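Side-chain contact in NADH oxidoreductase (Mesorhizobium loti, PDB 3PI7), which probably binds NADPH and works as an NAD(P)H-dependent oxidoreductase, perhaps a quinone reductase, built from a GroES-like and a Rossmann-fold domain: residues F157-Q162 with R256-I261. Residues are numbered along the deposited sequence; the frame is centred on the assembly and turned at random.
With PO4 (phosphate ion), chain F.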
loop_
_atom_site.group_PDB
_atom_site.type_symbol
_atom_site.label_atom_id
_atom_site.label_comp_id
_atom_site.label_asym_id
_atom_site.label_seq_id
_atom_site.Cartn_x
_atom_site.Cartn_y
_atom_site.Cartn_z
ATOM N N PHE A 157 4.249 -2.393 -17.802
ATOM C CA PHE A 157 4.311 -1.160 -18.566
ATOM C C PHE A 157 2.870 -0.654 -18.838
ATOM O O PHE A 157 2.671 0.566 -18.874
ATOM C CB PHE A 157 5.133 -1.321 -19.840
ATOM C CG PHE A 157 5.271 -0.002 -20.551
ATOM C CD1 PHE A 157 5.917 1.074 -19.942
ATOM C CD2 PHE A 157 4.715 0.186 -21.813
ATOM C CE1 PHE A 157 5.995 2.315 -20.585
ATOM C CE2 PHE A 157 4.821 1.420 -22.459
ATOM C CZ PHE A 157 5.440 2.480 -21.828
ATOM N N ASP A 158 1.866 -1.577 -18.949
ATOM C CA ASP A 158 0.459 -1.204 -19.138
ATOM C C ASP A 158 -0.003 -0.352 -17.932
ATOM O O ASP A 158 -0.767 0.584 -18.103
ATOM C CB ASP A 158 -0.427 -2.453 -19.312
ATOM C CG ASP A 158 -0.626 -2.945 -20.745
ATOM O OD1 ASP A 158 -0.231 -2.218 -21.690
ATOM O OD2 ASP A 158 -1.226 -4.034 -20.923
ATOM N N ILE A 159 0.498 -0.671 -16.716
ATOM C CA ILE A 159 0.158 0.108 -15.499
ATOM C C ILE A 159 0.697 1.529 -15.668
ATOM O O ILE A 159 -0.009 2.499 -15.408
ATOM C CB ILE A 159 0.714 -0.543 -14.216
ATOM C CG1 ILE A 159 0.116 -1.947 -14.010
ATOM C CG2 ILE A 159 0.476 0.363 -12.993
ATOM C CD1 ILE A 159 0.919 -2.831 -12.984
ATOM N N VAL A 160 1.958 1.644 -16.108
ATOM C CA VAL A 160 2.581 2.952 -16.346
ATOM C C VAL A 160 1.751 3.742 -17.371
ATOM O O VAL A 160 1.472 4.929 -17.169
ATOM C CB VAL A 160 4.054 2.781 -16.809
ATOM C CG1 VAL A 160 4.669 4.133 -17.189
ATOM C CG2 VAL A 160 4.877 2.108 -15.722
ATOM N N LYS A 161 1.401 3.109 -18.489
ATOM C CA LYS A 161 0.618 3.779 -19.541
ATOM C C LYS A 161 -0.736 4.234 -19.064
ATOM O O LYS A 161 -1.145 5.338 -19.401
ATOM C CB LYS A 161 0.400 2.829 -20.719
ATOM C CG LYS A 161 1.608 2.662 -21.606
ATOM C CD LYS A 161 1.201 1.908 -22.876
ATOM C CE LYS A 161 0.499 2.795 -23.890
ATOM N N GLN A 162 -1.449 3.376 -18.306
ATOM C CA GLN A 162 -2.774 3.710 -17.798
ATOM C C GLN A 162 -2.713 4.858 -16.789
ATOM O O GLN A 162 -3.667 5.629 -16.680
ATOM C CB GLN A 162 -3.459 2.474 -17.184
ATOM C CG GLN A 162 -3.879 1.417 -18.233
ATOM C CD GLN A 162 -4.554 2.009 -19.454
ATOM O OE1 GLN A 162 -5.635 2.603 -19.370
ATOM N NE2 GLN A 162 -3.908 1.895 -20.613
ATOM N N ARG A 256 0.078 10.836 -4.969
ATOM C CA ARG A 256 -0.623 9.804 -5.715
ATOM C C ARG A 256 0.334 8.722 -6.232
ATOM O O ARG A 256 -0.063 7.909 -7.057
ATOM C CB ARG A 256 -1.457 10.404 -6.856
ATOM C CG ARG A 256 -2.422 11.467 -6.359
ATOM C CD ARG A 256 -3.530 11.804 -7.327
ATOM N NE ARG A 256 -4.444 12.766 -6.693
ATOM C CZ ARG A 256 -5.423 12.430 -5.857
ATOM N NH1 ARG A 256 -5.652 11.152 -5.566
ATOM N NH2 ARG A 256 -6.177 13.368 -5.298
ATOM N N ALA A 257 1.553 8.674 -5.692
ATOM C CA ALA A 257 2.520 7.661 -6.056
ATOM C C ALA A 257 2.045 6.282 -5.660
ATOM O O ALA A 257 1.409 6.116 -4.617
ATOM C CB ALA A 257 3.840 7.937 -5.397
ATOM N N ARG A 258 2.312 5.313 -6.542
ATOM C CA ARG A 258 1.977 3.899 -6.320
ATOM C C ARG A 258 3.278 3.108 -6.285
ATOM O O ARG A 258 4.050 3.104 -7.269
ATOM C CB ARG A 258 1.064 3.374 -7.428
ATOM C CG ARG A 258 -0.329 3.987 -7.403
ATOM C CD ARG A 258 -1.069 3.638 -8.667
ATOM N NE ARG A 258 -1.250 2.201 -8.838
ATOM C CZ ARG A 258 -1.654 1.641 -9.978
ATOM N NH1 ARG A 258 -1.889 2.391 -11.047
ATOM N NH2 ARG A 258 -1.812 0.328 -10.059
ATOM N N TRP A 259 3.541 2.480 -5.152
ATOM C CA TRP A 259 4.737 1.652 -4.955
ATOM C C TRP A 259 4.288 0.253 -5.254
ATOM O O TRP A 259 3.438 -0.276 -4.532
ATOM C CB TRP A 259 5.193 1.831 -3.510
ATOM C CG TRP A 259 6.393 1.060 -3.042
ATOM C CD1 TRP A 259 7.210 0.233 -3.763
ATOM C CD2 TRP A 259 6.966 1.163 -1.740
ATOM N NE1 TRP A 259 8.242 -0.218 -2.966
ATOM C CE2 TRP A 259 8.083 0.303 -1.702
ATOM C CE3 TRP A 259 6.565 1.812 -0.552
ATOM C CZ2 TRP A 259 8.864 0.152 -0.544
ATOM C CZ3 TRP A 259 7.339 1.665 0.591
ATOM C CH2 TRP A 259 8.491 0.878 0.581
ATOM N N ILE A 260 4.720 -0.270 -6.403
ATOM C CA ILE A 260 4.291 -1.581 -6.896
ATOM C C ILE A 260 5.432 -2.559 -6.727
ATOM O O ILE A 260 6.433 -2.490 -7.427
ATOM C CB ILE A 260 3.804 -1.504 -8.356
ATOM C CG1 ILE A 260 2.674 -0.462 -8.479
ATOM C CG2 ILE A 260 3.348 -2.917 -8.827
ATOM C CD1 ILE A 260 2.118 -0.226 -9.873
ATOM N N ILE A 261 5.305 -3.407 -5.722
ATOM C CA ILE A 261 6.383 -4.335 -5.360
ATOM C C ILE A 261 6.210 -5.619 -6.160
ATOM O O ILE A 261 5.144 -6.224 -6.098
ATOM C CB ILE A 261 6.342 -4.589 -3.829
ATOM C CG1 ILE A 261 6.766 -3.297 -3.091
ATOM C CG2 ILE A 261 7.257 -5.777 -3.475
ATOM C CD1 ILE A 261 6.724 -3.302 -1.526
HETATM P P PO4 F . -4.630 16.624 -6.542
HETATM O O1 PO4 F . -3.734 15.483 -7.184
HETATM O O2 PO4 F . -3.774 17.732 -5.806
HETATM O O3 PO4 F . -5.542 15.980 -5.442
HETATM O O4 PO4 F . -5.484 17.292 -7.681
HETATM O O HOH W 1 -2.278 2.196 -13.959
#
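A single methyl group, CG2 of Ile159, carries the helix side of this contact and meets two side chains of the strand. CG2 of Ile159 comes within 3.6 Å of CD1 of Ile260, the two isoleucines reaching toward each other tip to tip. This is the tight, apolar part. CG2 of Ile159 is anti to the backbone N, which carries this methyl to the strand side, and Ile260 runs out through CG1 to CD1 with an extended chi2 of 178°. The short CG2 branch of Ile159, rather than its longer CG1-CD1 arm, makes the closest approach to the CD1 end of Ile260; the CA atoms of Ile159 and Ile260 are 9.7 Å apart. The same CG2 of Ile159 also lies 3.7 Å from NH1 of Arg258, approaching the guanidinium obliquely. A bend at chi3 (61°) leads the Arg258 guanidinium over to the helix. On this polar, looser side no direct hydrogen bond joins the segments; one water, in the guanidinium plane at its edge, accepts from Arg258 NH1 at 2.9 Å and donates to Ile159 O at 2.7 Å. The principal partner of Arg258 is Glu286, bound through NE in a salt bridge, which would help fix the group's rotation. Farther out, NE and NH2 of Arg256 bind a phosphate, probably from the crystallisation liquor, and NH2 also forms a salt bridge with Glu292 of the second subunit. The contact lays helix 148-163 against one face of the parallel Rossmann sheet, where Ile236 of neighbouring strand 236-239 touches Ile159, Arg258 and Ile260, while strand 284-287 flanks strand 258-261 on its other side.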